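Local coordinates for aminopeptidase (Aneurinibacillus sp. AM-1, PDB 5IB9), which probably acts as a zinc-dependent metalloexopeptidase, an aminopeptidase that would remove residues from the amino terminus of peptides, at residues 30-35 and 228-233; 59-64 and 198-203. One frame throughout, in Å; residues are numbered along the deposited sequence.

Both contacts join an early part of the chain to a later one, at different depths. Interaction 1 is largely buried: two loops, 30-35 and 228-233, meet beside the zinc site through polar bonds, two waters and one arginine. Interaction 2 lies farther out, about 12 Å away centre to centre, where strands 55-66 and 187-210 pair regularly; one face carries aromatic and aliphatic side chains, the other polar ones. The two touch where Ala32 O packs on Leu201 CD1 (3.7 Å) and on Phe62 CZ, so the buried face of the strand pair lies against the turn of 30-35. Along the chain, interaction 2 is nested within the loop closed by interaction 1.

Interaction 1. Residues 30-35 and 228-233; sequences RVAGSP and HHDSVE. With ZN (zinc ion), chain C.
Arg30 and Ser231 join two irregular loops: Ser231 N donates to Arg30 O (2.8 Å), and Arg30 N to the side-chain oxygen Ser231 OG (2.9 Å) in an almost straight bond of 174°. Ser231 suits this place because OG, set between its own backbone N and carbonyl carbon (chi1 69°), faces the Arg30 amide; OG also bonds Ala235 O. The Arg30 chain bends at chi3 (-57°), and NE gives its hydrogen to His229 O (2.8 Å), which lies close to the guanidinium plane, while Ser231 CB covers one face of that group. NH2 reaches water 1, which donates to His228 O and Asp230 O, and Leu25 O, Pro236 O and Gly237 O accept from NH1 and NH2. A second water accepts from Ala32 N and donates to Ser231 O and Asp230 OD2. At the outer margin Val31 CG2 packs on Glu233 CA (3.7 Å) and touches its CD. Asp230 accepts from the backbone N of Glu272 and Glu273. His228 ND1 divides its hydrogen between Asp230 O (2.9 Å) and OD1 (3.0 Å), both weak bonds, and its NE2 binds zinc at 2.0 Å, together with Asp240 and Asp301. Carbonyl dipoles around Arg30 would be expected to offset part of its charge where it links the loops, and Asp230 is placed as a second-shell residue, consistent with orienting His228 and the Glu272-Glu273 backbone.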
loop_
_atom_site.group_PDB
_atom_site.type_symbol
_atom_site.label_atom_id
_atom_site.label_comp_id
_atom_site.label_asym_id
_atom_site.label_seq_id
_atom_site.Cartn_x
_atom_site.Cartn_y
_atom_site.Cartn_z
ATOM N N ARG A 30 -6.984 14.039 -18.154
ATOM C CA ARG A 30 -7.600 13.266 -17.056
ATOM C C ARG A 30 -6.556 13.064 -15.991
ATOM O O ARG A 30 -6.053 11.933 -15.713
ATOM C CB ARG A 30 -8.131 11.890 -17.599
ATOM C CG ARG A 30 -9.171 12.066 -18.637
ATOM C CD ARG A 30 -9.636 10.733 -19.267
ATOM N NE ARG A 30 -8.507 9.979 -19.852
ATOM C CZ ARG A 30 -7.847 10.356 -20.997
ATOM N NH1 ARG A 30 -8.316 11.373 -21.767
ATOM N NH2 ARG A 30 -6.796 9.648 -21.411
ATOM N N VAL A 31 -6.190 14.118 -15.243
ATOM C CA VAL A 31 -5.105 13.958 -14.312
ATOM C C VAL A 31 -5.556 13.137 -13.101
ATOM O O VAL A 31 -6.703 13.316 -12.649
ATOM C CB VAL A 31 -4.668 15.364 -13.810
ATOM C CG1 VAL A 31 -3.664 15.238 -12.683
ATOM C CG2 VAL A 31 -4.026 16.105 -15.029
ATOM N N ALA A 32 -4.668 12.216 -12.630
ATOM C CA ALA A 32 -5.169 11.283 -11.622
ATOM C C ALA A 32 -5.665 11.997 -10.396
ATOM O O ALA A 32 -5.063 12.974 -9.947
ATOM C CB ALA A 32 -4.159 10.311 -11.242
ATOM N N GLY A 33 -6.810 11.555 -9.891
ATOM C CA GLY A 33 -7.333 12.119 -8.636
ATOM C C GLY A 33 -8.153 13.376 -8.894
ATOM O O GLY A 33 -8.709 13.967 -7.939
ATOM N N SER A 34 -8.251 13.792 -10.161
ATOM C CA SER A 34 -9.029 14.997 -10.489
ATOM C C SER A 34 -10.461 14.767 -10.838
ATOM O O SER A 34 -10.881 13.601 -11.105
ATOM C CB SER A 34 -8.401 15.747 -11.715
ATOM O OG SER A 34 -8.686 15.006 -12.889
ATOM N N PRO A 35 -11.296 15.808 -10.915
ATOM C CA PRO A 35 -12.635 15.587 -11.378
ATOM C C PRO A 35 -12.742 14.959 -12.766
ATOM O O PRO A 35 -13.707 14.271 -13.070
ATOM C CB PRO A 35 -13.227 17.044 -11.421
ATOM C CG PRO A 35 -12.417 17.774 -10.478
ATOM C CD PRO A 35 -11.056 17.186 -10.393
ATOM N N HIS A 228 -4.826 2.179 -18.788
ATOM C CA HIS A 228 -4.978 3.221 -17.740
ATOM C C HIS A 228 -5.806 4.397 -18.236
ATOM O O HIS A 228 -5.743 4.754 -19.431
ATOM C CB HIS A 228 -3.586 3.723 -17.179
ATOM C CG HIS A 228 -2.711 4.486 -18.168
ATOM N ND1 HIS A 228 -2.718 5.889 -18.218
ATOM C CD2 HIS A 228 -1.723 4.050 -18.951
ATOM C CE1 HIS A 228 -1.771 6.246 -19.122
ATOM N NE2 HIS A 228 -1.187 5.158 -19.586
ATOM N N HIS A 229 -6.598 4.928 -17.317
ATOM C CA HIS A 229 -7.543 6.002 -17.700
ATOM C C HIS A 229 -7.166 7.417 -17.343
ATOM O O HIS A 229 -7.905 8.288 -17.708
ATOM C CB HIS A 229 -8.985 5.667 -17.194
ATOM C CG HIS A 229 -9.065 5.328 -15.730
ATOM N ND1 HIS A 229 -8.659 6.067 -14.643
ATOM C CD2 HIS A 229 -9.540 4.153 -15.241
ATOM C CE1 HIS A 229 -8.887 5.356 -13.512
ATOM N NE2 HIS A 229 -9.458 4.210 -13.892
ATOM N N ASP A 230 -5.996 7.567 -16.740
ATOM C CA ASP A 230 -5.484 8.940 -16.473
ATOM C C ASP A 230 -4.491 9.349 -17.566
ATOM O O ASP A 230 -3.955 8.510 -18.318
ATOM C CB ASP A 230 -4.762 8.983 -15.137
ATOM C CG ASP A 230 -3.520 8.120 -15.046
ATOM O OD1 ASP A 230 -3.509 6.916 -15.476
ATOM O OD2 ASP A 230 -2.498 8.639 -14.547
ATOM N N SER A 231 -4.339 10.697 -17.615
ATOM C CA SER A 231 -3.301 11.227 -18.542
ATOM C C SER A 231 -2.485 12.262 -17.807
ATOM O O SER A 231 -2.783 12.597 -16.686
ATOM C CB SER A 231 -3.935 11.831 -19.816
ATOM O OG SER A 231 -4.639 13.021 -19.473
ATOM N N VAL A 232 -1.350 12.640 -18.408
ATOM C CA VAL A 232 -0.532 13.702 -17.714
ATOM C C VAL A 232 -1.162 15.097 -17.844
ATOM O O VAL A 232 -2.015 15.339 -18.710
ATOM C CB VAL A 232 0.899 13.725 -18.297
ATOM C CG1 VAL A 232 1.584 12.346 -18.024
ATOM C CG2 VAL A 232 0.970 14.139 -19.774
ATOM N N GLU A 233 -0.732 15.986 -16.940
ATOM C CA GLU A 233 -1.195 17.395 -16.968
ATOM C C GLU A 233 -1.109 18.006 -18.398
ATOM O O GLU A 233 -0.113 17.843 -19.085
ATOM C CB GLU A 233 -0.287 18.248 -16.080
ATOM C CG GLU A 233 -0.517 18.155 -14.554
ATOM C CD GLU A 233 -1.705 19.007 -14.033
ATOM O OE1 GLU A 233 -2.076 18.851 -12.814
ATOM O OE2 GLU A 233 -2.273 19.823 -14.830
HETATM ZN ZN ZN C . 0.309 5.295 -20.947
HETATM O O HOH W 1 -5.632 7.335 -20.155
HETATM O O HOH W 2 -2.388 11.319 -14.147
#

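Interaction 2. Residues 59-64 and 198-203; sequences PFQFEG and VKTLTS
Phe60 and Ser203, Phe62 and Leu201, and Gly64 and Lys199 are the hydrogen-bonded pairs of two antiparallel strands, each linked by two backbone bonds; Leu201 N to Phe62 O (2.8 Å) is practically straight at 179°. Between them, CA-H groups such as that of Gln61 approach carbonyl oxygens, here Leu201 O (3.1 Å).

Apolar contacts gather on the face of Phe60, Phe62 and Leu201. Each phenylalanine places CG between its backbone N and carbonyl carbon (chi1 71° in Phe62), and each ring comes close to the neighbouring strand. Phe60 CZ meets Ser203 CB (3.5 Å), and Ser203 C lies over one ring face toward the rim; a small side chain suits so close an approach. Leu201 CB makes an off-centre CH-pi contact 4.1 Å from the Phe62 ring centroid, while its CD1 touches Phe62 CZ. Gly64 suits its site because a CB would clash with Leu201 CD1.

Polar contacts mark the face of Gln61, Glu63, Thr200 and Thr202. Glu63 bends at chi2 (-54°), and its OE1 accepts from Thr200 OG1 (2.6 Å) on the syn side of the carboxylate. Water 3 links Gln61 NE2 and Thr202 OG1. On the aromatic side Ser203 OG bonds Glu37, and Ile277 of helix 277-283 touches both rings.

This is antiparallel beta-sheet pairing with one mainly apolar and one polar face; strand 187-210 also pairs with 91-99 and 263-269, consistent with its running between the PA and M28 parts of the fold.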
loop_
_atom_site.group_PDB
_atom_site.type_symbol
_atom_site.label_atom_id
_atom_site.label_comp_id
_atom_site.label_asym_id
_atom_site.label_seq_id
_atom_site.Cartn_x
_atom_site.Cartn_y
_atom_site.Cartn_z
ATOM N N PRO A 59 -11.206 2.117 -4.924
ATOM C CA PRO A 59 -10.630 3.460 -4.636
ATOM C C PRO A 59 -9.281 3.263 -4.084
ATOM O O PRO A 59 -8.998 2.205 -3.437
ATOM C CB PRO A 59 -11.590 4.047 -3.570
ATOM C CG PRO A 59 -12.025 2.774 -2.752
ATOM C CD PRO A 59 -12.058 1.609 -3.797
ATOM N N PHE A 60 -8.420 4.297 -4.172
ATOM C CA PHE A 60 -7.163 4.239 -3.439
ATOM C C PHE A 60 -6.673 5.672 -3.245
ATOM O O PHE A 60 -6.930 6.512 -4.042
ATOM C CB PHE A 60 -6.047 3.363 -4.101
ATOM C CG PHE A 60 -5.715 3.761 -5.484
ATOM C CD1 PHE A 60 -4.742 4.760 -5.809
ATOM C CD2 PHE A 60 -6.460 3.253 -6.539
ATOM C CE1 PHE A 60 -4.549 5.121 -7.165
ATOM C CE2 PHE A 60 -6.226 3.627 -7.846
ATOM C CZ PHE A 60 -5.267 4.529 -8.212
ATOM N N GLN A 61 -6.013 5.945 -2.125
ATOM C CA GLN A 61 -5.444 7.279 -1.948
ATOM C C GLN A 61 -3.979 7.270 -2.338
ATOM O O GLN A 61 -3.286 6.239 -2.244
ATOM C CB GLN A 61 -5.582 7.748 -0.492
ATOM C CG GLN A 61 -7.041 8.035 -0.127
ATOM C CD GLN A 61 -7.255 8.427 1.374
ATOM O OE1 GLN A 61 -6.296 8.482 2.153
ATOM N NE2 GLN A 61 -8.521 8.651 1.772
ATOM N N PHE A 62 -3.466 8.451 -2.695
ATOM C CA PHE A 62 -2.048 8.611 -2.982
ATOM C C PHE A 62 -1.773 10.069 -2.764
ATOM O O PHE A 62 -2.685 10.916 -2.680
ATOM C CB PHE A 62 -1.729 8.125 -4.426
ATOM C CG PHE A 62 -2.250 9.029 -5.482
ATOM C CD1 PHE A 62 -1.445 9.995 -6.073
ATOM C CD2 PHE A 62 -3.625 8.981 -5.868
ATOM C CE1 PHE A 62 -1.966 10.848 -7.057
ATOM C CE2 PHE A 62 -4.159 9.810 -6.807
ATOM C CZ PHE A 62 -3.351 10.772 -7.430
ATOM N N GLU A 63 -0.478 10.373 -2.711
ATOM C CA GLU A 63 -0.075 11.751 -2.452
ATOM C C GLU A 63 0.131 12.457 -3.779
ATOM O O GLU A 63 0.978 12.033 -4.560
ATOM C CB GLU A 63 1.209 11.742 -1.581
ATOM C CG GLU A 63 1.027 11.222 -0.143
ATOM C CD GLU A 63 -0.087 11.948 0.632
ATOM O OE1 GLU A 63 -1.065 11.274 1.102
ATOM O OE2 GLU A 63 0.019 13.196 0.779
ATOM N N GLY A 64 -0.645 13.487 -4.049
ATOM C CA GLY A 64 -0.547 14.266 -5.262
ATOM C C GLY A 64 0.375 15.453 -4.987
ATOM O O GLY A 64 0.753 15.717 -3.834
ATOM N N VAL A 198 2.054 18.963 -1.229
ATOM C CA VAL A 198 1.654 17.563 -1.381
ATOM C C VAL A 198 0.256 17.503 -0.745
ATOM O O VAL A 198 0.013 18.121 0.272
ATOM C CB VAL A 198 2.689 16.631 -0.685
ATOM C CG1 VAL A 198 2.130 15.234 -0.455
ATOM C CG2 VAL A 198 3.983 16.529 -1.535
ATOM N N LYS A 199 -0.691 16.816 -1.377
ATOM C CA LYS A 199 -2.086 16.759 -0.859
ATOM C C LYS A 199 -2.522 15.342 -1.153
ATOM O O LYS A 199 -2.093 14.749 -2.162
ATOM C CB LYS A 199 -2.978 17.675 -1.677
ATOM C CG LYS A 199 -2.676 17.459 -3.172
ATOM C CD LYS A 199 -3.060 18.635 -4.057
ATOM C CE LYS A 199 -3.276 18.142 -5.504
ATOM N NZ LYS A 199 -2.022 17.949 -6.316
ATOM N N THR A 200 -3.382 14.808 -0.297
ATOM C CA THR A 200 -3.852 13.409 -0.513
ATOM C C THR A 200 -4.979 13.435 -1.502
ATOM O O THR A 200 -5.933 14.219 -1.356
ATOM C CB THR A 200 -4.347 12.764 0.847
ATOM O OG1 THR A 200 -3.239 12.653 1.726
ATOM C CG2 THR A 200 -5.001 11.330 0.675
ATOM N N LEU A 201 -4.885 12.568 -2.531
ATOM C CA LEU A 201 -5.931 12.496 -3.551
ATOM C C LEU A 201 -6.454 11.054 -3.578
ATOM O O LEU A 201 -5.897 10.134 -2.963
ATOM C CB LEU A 201 -5.333 12.791 -4.929
ATOM C CG LEU A 201 -4.693 14.166 -5.148
ATOM C CD1 LEU A 201 -4.062 14.156 -6.575
ATOM C CD2 LEU A 201 -5.759 15.213 -5.006
ATOM N N THR A 202 -7.635 10.921 -4.197
ATOM C CA THR A 202 -8.171 9.555 -4.342
ATOM C C THR A 202 -8.374 9.311 -5.840
ATOM O O THR A 202 -8.922 10.141 -6.583
ATOM C CB THR A 202 -9.597 9.508 -3.727
ATOM O OG1 THR A 202 -9.470 9.815 -2.328
ATOM C CG2 THR A 202 -10.187 8.091 -3.810
ATOM N N SER A 203 -7.847 8.212 -6.273
ATOM C CA SER A 203 -8.122 7.719 -7.620
ATOM C C SER A 203 -8.815 6.330 -7.556
ATOM O O SER A 203 -9.231 5.875 -6.455
ATOM C CB SER A 203 -6.772 7.669 -8.390
ATOM O OG SER A 203 -6.866 7.225 -9.760
HETATM O O HOH W 3 -10.697 8.661 -0.165
#